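Local coordinates for hypothetical protein, GDSL-like Lipase/Acylhydrolase family protein (PDB 4M8K) that probably hydrolyses ester bonds, as a putative member of the GDSL family of lipases and acylhydrolases, at residues W65-F68 against I69-G73; D99-F102 against I103-I106; Y144-R147 against P148-Y152. All coordinates share one frame; numbering follows the deposited sequence.

The three contacts are local ones, set in series along a single chain with a parallel five-stranded sheet. Contact 1, in helix 64-71, lies on the other side of the chain's centre from contacts 2 and 3; its centre is about 25 Å from that of contact 2 and about 30 Å from that of contact 3. Contacts 2 and 3 are neighbours, their centres about 12 Å apart, and they touch where I103 CG2 comes to 3.4 Å from A149 O. Contact 2 also reaches the sheet: R105 NH2 hydrogen-bonds to the backbone oxygen of G27, which begins the GDS sequence that in this family probably carries the catalytic serine.

Contact 1. Residues W65-F68 against I69-G73; sequences WYRF and IHEHG
Helix 64-71 and the residue just after it carry three i to i+4 side-chain pairs, Y66 with H70, R67 with E71 and F68 with H72. Y66 and H70 form an offset stack, with ring centroids 3.8 Å apart and planes only 7° from parallel. H70 CD2 sits over the centre of the tyrosine ring. The overlap follows from the first torsions: Y66 holds CG anti to its N (chi1 -175°), leaning along the helix, while the imidazole of H70 is set beside its own N and reaches back.

In the second pair the carboxylate lies over a face of the guanidinium instead of meeting its edge. E71 OE2 stands above the group's centre, 3.2 Å from R67 CZ and 3.3 Å from R67 NH2, so far out of the guanidinium plane that the bridge is electrostatic, without a directed hydrogen bond. R67 NE turns instead to a salt bridge with D215. E71 OE1 also comes close to D215, a like-charge approach that R67 probably offsets.

This helix packs on the parallel sheet and alongside helix 208-222 of the alpha/beta fold: W65 and I69 both touch L76 of strand 75-81, whereas F68 meets V218 and W219. Its backbone bonds run regularly up to E71 N, 2.9 Å from R67 O, but the next, from H72 N to F68 O at 3.5 Å, is weak. H72 is the first residue to leave helical backbone angles. Its imidazole turns an edge toward the face of F68 in an offset edge-to-face pair, centroids 5.6 Å apart and planes at 62°. H72 CD2 lies 4.0 Å from F68 CD1 and, near the imidazole plane, 3.2 Å from F68 O. The imidazole of H72 also stacks with the ring of W219.

Contact 2. Residues D99-F102 against I103-I106; sequences DRSF and ITRI
Between S101 and R105 the backbone folds into two overlapping type I beta turns, S101-T104 and F102-R105, closed by bonds from T104 N to S101 O and from R105 N to F102 O, each 3.0 Å. They lie in the loop joining strand 75-81 to strand 114-118 of the parallel sheet.

S101 O takes two donors from the same residue. T104 N approaches from above the carbonyl plane, while T104 OG1 lies in that plane on a lone pair, at 2.7 Å. T104 chi1 of 70° sets OG1 between its own N and carbonyl carbon, which turns the hydroxyl back onto this oxygen. A water donates to T104 OG1 and to D99 O, bridging D99 to the threonine. T104 CG2 packs 3.1 Å from S101 OG, a hydroxyl bonded to H89.

R105 bends at chi3, which brings its buried guanidinium to R100 O, and gives NH2 to the backbone oxygens of G27 and N80. That ties the turns to the ends of two strands. R105 NH1 lies 3.6 Å from F102 CD1 and donates to R100 O at 3.0 Å, with an N-H...O angle of 153°.

Contact 3. Residues Y144-R147 against P148-Y152; sequences YSFR and PAFCY
Three i to i+4 backbone bonds join Y144-R147 to P148-Y152 and start helix 146-160: A149 N to S145 O at 3.2 Å, F150 N to F146 O at 2.9 Å and C151 N to R147 O at 3.0 Å. This is the first turn of an alpha-helix, with S145 at the N-cap position although its side chain makes no capping bond. P148 is the third residue of the helix; in the first turn a backbone N-H has no helical i-4 acceptor to serve, and Y144 O is instead bonded to T90 OG1, so proline costs the helix no bond. Its ring lies against the start of the turn, with P148 CD 3.8 Å from S145 CB and 3.4 Å from R147 CB. With the ring cut back to an alanine here, S145 CB is likely to lose its apolar cover and the opening turn to gain freedom about the backbone N-CA bond.

One side of the turn is aromatic. F146 and F150 project in one direction from successive turns because both hold CG anti to the backbone N (chi1 -174° and -167°). Their planes are 14° from parallel, yet the 5.8 Å between centroids leaves little overlap. The two rings meet M182 of helix 176-189, which packs against this side of the turn. R147 extends fully from CG to NE in another direction and donates through NE to S181 OG of the same helix. Between the phenylalanines the nearest approach of side chains is F150 CB, placed over one face of the F146 ring toward its rim, 4.2 Å from F146 CZ.

Contact 1. Residues W65-F68 against I69-G73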
loop_
_atom_site.group_PDB
_atom_site.type_symbol
_atom_site.label_atom_id
_atom_site.label_comp_id
_atom_site.label_asym_id
_atom_site.label_seq_id
_atom_site.Cartn_x
_atom_site.Cartn_y
_atom_site.Cartn_z
ATOM N N TRP A 65 2.801 5.536 8.683
ATOM C CA TRP A 65 2.234 4.303 9.264
ATOM C C TRP A 65 2.625 4.122 10.735
ATOM O O TRP A 65 1.842 3.580 11.522
ATOM C CB TRP A 65 2.574 3.031 8.408
ATOM C CG TRP A 65 3.987 2.924 8.077
ATOM C CD1 TRP A 65 4.600 3.492 7.025
ATOM C CD2 TRP A 65 4.997 2.354 8.883
ATOM N NE1 TRP A 65 5.964 3.307 7.118
ATOM C CE2 TRP A 65 6.222 2.584 8.243
ATOM C CE3 TRP A 65 4.989 1.644 10.090
ATOM C CZ2 TRP A 65 7.444 2.121 8.760
ATOM C CZ3 TRP A 65 6.217 1.163 10.602
ATOM C CH2 TRP A 65 7.409 1.398 9.917
ATOM N N TYR A 66 3.862 4.504 11.069
ATOM C CA TYR A 66 4.362 4.470 12.424
ATOM C C TYR A 66 3.542 5.440 13.260
ATOM O O TYR A 66 3.091 5.108 14.367
ATOM C CB TYR A 66 5.836 4.827 12.475
ATOM C CG TYR A 66 6.406 4.680 13.849
ATOM C CD1 TYR A 66 6.159 5.633 14.822
ATOM C CD2 TYR A 66 7.183 3.569 14.190
ATOM C CE1 TYR A 66 6.668 5.491 16.080
ATOM C CE2 TYR A 66 7.704 3.423 15.456
ATOM C CZ TYR A 66 7.429 4.388 16.390
ATOM O OH TYR A 66 7.894 4.255 17.655
ATOM N N ARG A 67 3.304 6.620 12.694
ATOM C CA ARG A 67 2.467 7.634 13.300
ATOM C C ARG A 67 1.085 7.116 13.481
ATOM O O ARG A 67 0.521 7.184 14.577
ATOM C CB ARG A 67 2.439 8.911 12.456
ATOM C CG ARG A 67 3.701 9.754 12.571
ATOM C CD ARG A 67 3.572 11.024 11.727
ATOM N NE ARG A 67 2.399 11.848 12.075
ATOM C CZ ARG A 67 2.416 12.837 12.974
ATOM N NH1 ARG A 67 3.513 13.131 13.648
ATOM N NH2 ARG A 67 1.337 13.524 13.198
ATOM N N PHE A 68 0.524 6.574 12.412
ATOM C CA PHE A 68 -0.860 6.057 12.471
ATOM C C PHE A 68 -0.999 4.988 13.556
ATOM O O PHE A 68 -1.942 4.996 14.361
ATOM C CB PHE A 68 -1.288 5.533 11.123
ATOM C CG PHE A 68 -2.645 4.909 11.096
ATOM C CD1 PHE A 68 -3.766 5.672 10.877
ATOM C CD2 PHE A 68 -2.779 3.556 11.229
ATOM C CE1 PHE A 68 -5.017 5.101 10.764
ATOM C CE2 PHE A 68 -4.051 2.973 11.165
ATOM C CZ PHE A 68 -5.165 3.745 10.934
ATOM N N ILE A 69 -0.043 4.090 13.611
ATOM C CA ILE A 69 -0.142 2.983 14.564
ATOM C C ILE A 69 0.022 3.475 15.998
ATOM O O ILE A 69 -0.793 3.145 16.838
ATOM C CB ILE A 69 0.799 1.831 14.168
ATOM C CG1 ILE A 69 0.189 1.098 12.965
ATOM C CG2 ILE A 69 0.971 0.834 15.307
ATOM C CD1 ILE A 69 1.190 0.247 12.228
ATOM N N HIS A 70 1.019 4.296 16.257
ATOM C CA HIS A 70 1.347 4.682 17.625
ATOM C C HIS A 70 0.409 5.742 18.181
ATOM O O HIS A 70 0.198 5.802 19.372
ATOM C CB HIS A 70 2.821 5.064 17.701
ATOM C CG HIS A 70 3.721 3.875 17.502
ATOM N ND1 HIS A 70 4.406 3.279 18.535
ATOM C CD2 HIS A 70 3.989 3.127 16.399
ATOM C CE1 HIS A 70 5.082 2.238 18.079
ATOM N NE2 HIS A 70 4.848 2.125 16.784
ATOM N N GLU A 71 -0.249 6.495 17.314
ATOM C CA GLU A 71 -1.160 7.520 17.766
ATOM C C GLU A 71 -2.509 6.953 18.132
ATOM O O GLU A 71 -3.213 7.571 18.887
ATOM C CB GLU A 71 -1.375 8.608 16.701
ATOM C CG GLU A 71 -0.209 9.578 16.598
ATOM C CD GLU A 71 -0.052 10.208 15.224
ATOM O OE1 GLU A 71 -0.978 10.122 14.365
ATOM O OE2 GLU A 71 1.047 10.745 14.988
ATOM N N HIS A 72 -2.879 5.788 17.616
ATOM C CA HIS A 72 -4.293 5.377 17.673
ATOM C C HIS A 72 -4.539 3.996 18.320
ATOM O O HIS A 72 -5.582 3.396 18.107
ATOM C CB HIS A 72 -4.872 5.415 16.254
ATOM C CG HIS A 72 -4.809 6.775 15.632
ATOM N ND1 HIS A 72 -5.451 7.861 16.178
ATOM C CD2 HIS A 72 -4.179 7.235 14.530
ATOM C CE1 HIS A 72 -5.211 8.934 15.457
ATOM N NE2 HIS A 72 -4.436 8.589 14.452
ATOM N N GLY A 73 -3.578 3.497 19.075
ATOM C CA GLY A 73 -3.805 2.295 19.906
ATOM C C GLY A 73 -3.713 0.985 19.144
ATOM O O GLY A 73 -4.344 -0.014 19.514
#

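Contact 2. Residues D99-F102 against I103-I106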
loop_
_atom_site.group_PDB
_atom_site.type_symbol
_atom_site.label_atom_id
_atom_site.label_comp_id
_atom_site.label_asym_id
_atom_site.label_seq_id
_atom_site.Cartn_x
_atom_site.Cartn_y
_atom_site.Cartn_z
ATOM N N ASP A 99 8.584 -11.232 -9.386
ATOM C CA ASP A 99 9.314 -11.519 -8.177
ATOM C C ASP A 99 8.948 -10.569 -7.011
ATOM O O ASP A 99 9.361 -10.822 -5.912
ATOM C CB ASP A 99 10.851 -11.461 -8.420
ATOM C CG ASP A 99 11.354 -10.105 -8.885
ATOM O OD1 ASP A 99 10.566 -9.198 -9.217
ATOM O OD2 ASP A 99 12.598 -9.936 -8.967
ATOM N N ARG A 100 8.179 -9.500 -7.224
ATOM C CA ARG A 100 7.964 -8.496 -6.182
ATOM C C ARG A 100 6.651 -7.753 -6.208
ATOM O O ARG A 100 6.467 -6.824 -5.409
ATOM C CB ARG A 100 9.047 -7.412 -6.242
ATOM C CG ARG A 100 8.986 -6.565 -7.532
ATOM C CD ARG A 100 10.307 -5.769 -7.742
ATOM N NE ARG A 100 11.359 -6.673 -8.152
ATOM C CZ ARG A 100 12.631 -6.319 -8.282
ATOM N NH1 ARG A 100 13.048 -5.081 -7.983
ATOM N NH2 ARG A 100 13.489 -7.211 -8.673
ATOM N N SER A 101 5.731 -8.151 -7.063
ATOM C CA SER A 101 4.516 -7.395 -7.220
ATOM C C SER A 101 3.620 -7.598 -6.026
ATOM O O SER A 101 3.785 -8.599 -5.320
ATOM C CB SER A 101 3.833 -7.807 -8.519
ATOM O OG SER A 101 3.588 -9.183 -8.523
ATOM N N PHE A 102 2.666 -6.681 -5.796
ATOM C CA PHE A 102 1.842 -6.759 -4.573
ATOM C C PHE A 102 1.186 -8.132 -4.552
ATOM O O PHE A 102 1.061 -8.741 -3.528
ATOM C CB PHE A 102 0.752 -5.700 -4.511
ATOM C CG PHE A 102 1.214 -4.341 -4.032
ATOM C CD1 PHE A 102 2.432 -3.827 -4.368
ATOM C CD2 PHE A 102 0.375 -3.580 -3.253
ATOM C CE1 PHE A 102 2.846 -2.599 -3.878
ATOM C CE2 PHE A 102 0.742 -2.332 -2.819
ATOM C CZ PHE A 102 1.985 -1.842 -3.122
ATOM N N ILE A 103 0.754 -8.589 -5.714
ATOM C CA ILE A 103 -0.069 -9.804 -5.802
ATOM C C ILE A 103 0.702 -11.075 -5.478
ATOM O O ILE A 103 0.097 -12.122 -5.203
ATOM C CB ILE A 103 -0.810 -9.897 -7.148
ATOM C CG1 ILE A 103 0.157 -9.921 -8.336
ATOM C CG2 ILE A 103 -1.818 -8.753 -7.277
ATOM C CD1 ILE A 103 -0.603 -9.932 -9.654
ATOM N N THR A 104 2.010 -10.969 -5.397
ATOM C CA THR A 104 2.841 -12.089 -4.998
ATOM C C THR A 104 3.168 -12.078 -3.514
ATOM O O THR A 104 3.735 -13.032 -3.028
ATOM C CB THR A 104 4.167 -12.101 -5.781
ATOM O OG1 THR A 104 4.993 -11.010 -5.346
ATOM C CG2 THR A 104 3.903 -11.972 -7.277
ATOM N N ARG A 105 2.808 -11.006 -2.800
ATOM C CA ARG A 105 3.171 -10.852 -1.387
ATOM C C ARG A 105 2.031 -10.968 -0.409
ATOM O O ARG A 105 2.204 -10.807 0.777
ATOM C CB ARG A 105 3.858 -9.514 -1.250
ATOM C CG ARG A 105 5.283 -9.579 -1.817
ATOM C CD ARG A 105 5.778 -8.260 -2.386
ATOM N NE ARG A 105 5.571 -7.182 -1.443
ATOM C CZ ARG A 105 5.326 -5.924 -1.746
ATOM N NH1 ARG A 105 5.288 -5.499 -2.995
ATOM N NH2 ARG A 105 5.113 -5.088 -0.773
ATOM N N ILE A 106 0.842 -11.294 -0.937
ATOM C CA ILE A 106 -0.405 -11.304 -0.178
ATOM C C ILE A 106 -0.522 -12.372 0.922
ATOM O O ILE A 106 -1.331 -12.195 1.801
ATOM C CB ILE A 106 -1.621 -11.485 -1.136
ATOM C CG1 ILE A 106 -1.485 -12.733 -1.990
ATOM C CG2 ILE A 106 -1.758 -10.272 -2.048
ATOM C CD1 ILE A 106 -2.773 -13.054 -2.768
HETATM O O HOH W 1 6.982 -12.174 -4.076
#

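Contact 3. Residues Y144-R147 against P148-Y152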
loop_
_atom_site.group_PDB
_atom_site.type_symbol
_atom_site.label_atom_id
_atom_site.label_comp_id
_atom_site.label_asym_id
_atom_site.label_seq_id
_atom_site.Cartn_x
_atom_site.Cartn_y
_atom_site.Cartn_z
ATOM N N TYR A 144 -0.208 -9.146 -15.851
ATOM C CA TYR A 144 0.743 -8.100 -16.303
ATOM C C TYR A 144 0.037 -6.758 -16.475
ATOM O O TYR A 144 0.686 -5.741 -16.555
ATOM C CB TYR A 144 1.479 -8.537 -17.608
ATOM C CG TYR A 144 2.591 -9.492 -17.332
ATOM C CD1 TYR A 144 3.851 -9.003 -17.023
ATOM C CD2 TYR A 144 2.404 -10.873 -17.354
ATOM C CE1 TYR A 144 4.865 -9.854 -16.707
ATOM C CE2 TYR A 144 3.430 -11.741 -17.013
ATOM C CZ TYR A 144 4.659 -11.218 -16.715
ATOM O OH TYR A 144 5.696 -12.055 -16.422
ATOM N N SER A 145 -1.304 -6.742 -16.524
ATOM C CA SER A 145 -2.030 -5.504 -16.664
ATOM C C SER A 145 -2.605 -4.999 -15.305
ATOM O O SER A 145 -2.888 -5.790 -14.387
ATOM C CB SER A 145 -3.172 -5.671 -17.681
ATOM O OG SER A 145 -2.623 -5.795 -18.990
ATOM N N PHE A 146 -2.796 -3.699 -15.205
ATOM C CA PHE A 146 -3.193 -3.121 -13.918
ATOM C C PHE A 146 -4.592 -3.505 -13.397
ATOM O O PHE A 146 -4.776 -3.915 -12.204
ATOM C CB PHE A 146 -3.101 -1.608 -13.953
ATOM C CG PHE A 146 -3.360 -1.000 -12.605
ATOM C CD1 PHE A 146 -2.360 -1.056 -11.615
ATOM C CD2 PHE A 146 -4.585 -0.472 -12.274
ATOM C CE1 PHE A 146 -2.596 -0.596 -10.354
ATOM C CE2 PHE A 146 -4.795 0.060 -11.002
ATOM C CZ PHE A 146 -3.799 -0.021 -10.045
ATOM N N ARG A 147 -5.605 -3.347 -14.227
ATOM C CA ARG A 147 -6.946 -3.657 -13.750
ATOM C C ARG A 147 -7.127 -5.131 -13.331
ATOM O O ARG A 147 -7.616 -5.365 -12.225
ATOM C CB ARG A 147 -7.999 -3.249 -14.747
ATOM C CG ARG A 147 -8.124 -1.730 -14.852
ATOM C CD ARG A 147 -8.958 -1.362 -16.064
ATOM N NE ARG A 147 -9.118 0.090 -16.235
ATOM C CZ ARG A 147 -9.561 0.656 -17.353
ATOM N NH1 ARG A 147 -9.854 -0.098 -18.413
ATOM N NH2 ARG A 147 -9.713 1.975 -17.432
ATOM N N PRO A 148 -6.742 -6.111 -14.193
ATOM C CA PRO A 148 -6.863 -7.480 -13.677
ATOM C C PRO A 148 -6.062 -7.719 -12.377
ATOM O O PRO A 148 -6.567 -8.361 -11.474
ATOM C CB PRO A 148 -6.325 -8.330 -14.819
ATOM C CG PRO A 148 -6.438 -7.473 -16.064
ATOM C CD PRO A 148 -6.268 -6.062 -15.585
ATOM N N ALA A 149 -4.831 -7.190 -12.295
ATOM C CA ALA A 149 -3.995 -7.359 -11.089
ATOM C C ALA A 149 -4.605 -6.785 -9.806
ATOM O O ALA A 149 -4.601 -7.465 -8.792
ATOM C CB ALA A 149 -2.614 -6.789 -11.328
ATOM N N PHE A 150 -5.178 -5.584 -9.876
ATOM C CA PHE A 150 -5.791 -4.937 -8.728
ATOM C C PHE A 150 -7.081 -5.612 -8.359
ATOM O O PHE A 150 -7.395 -5.779 -7.183
ATOM C CB PHE A 150 -6.015 -3.428 -8.991
ATOM C CG PHE A 150 -6.342 -2.667 -7.760
ATOM C CD1 PHE A 150 -5.369 -2.326 -6.830
ATOM C CD2 PHE A 150 -7.661 -2.286 -7.517
ATOM C CE1 PHE A 150 -5.719 -1.667 -5.650
ATOM C CE2 PHE A 150 -8.000 -1.580 -6.362
ATOM C CZ PHE A 150 -7.028 -1.275 -5.433
ATOM N N CYS A 151 -7.851 -6.046 -9.360
ATOM C CA CYS A 151 -8.994 -6.904 -9.036
ATOM C C CYS A 151 -8.518 -8.174 -8.306
ATOM O O CYS A 151 -9.125 -8.616 -7.325
ATOM C CB CYS A 151 -9.743 -7.300 -10.315
ATOM S SG CYS A 151 -10.565 -5.969 -11.263
ATOM N N TYR A 152 -7.472 -8.828 -8.834
ATOM C CA TYR A 152 -7.043 -10.104 -8.265
ATOM C C TYR A 152 -6.585 -9.842 -6.823
ATOM O O TYR A 152 -6.809 -10.653 -5.912
ATOM C CB TYR A 152 -5.992 -10.781 -9.160
ATOM C CG TYR A 152 -5.225 -11.965 -8.551
ATOM C CD1 TYR A 152 -4.099 -11.769 -7.743
ATOM C CD2 TYR A 152 -5.600 -13.260 -8.803
ATOM C CE1 TYR A 152 -3.380 -12.844 -7.202
ATOM C CE2 TYR A 152 -4.874 -14.335 -8.295
ATOM C CZ TYR A 152 -3.779 -14.129 -7.507
ATOM O OH TYR A 152 -3.111 -15.192 -6.985
#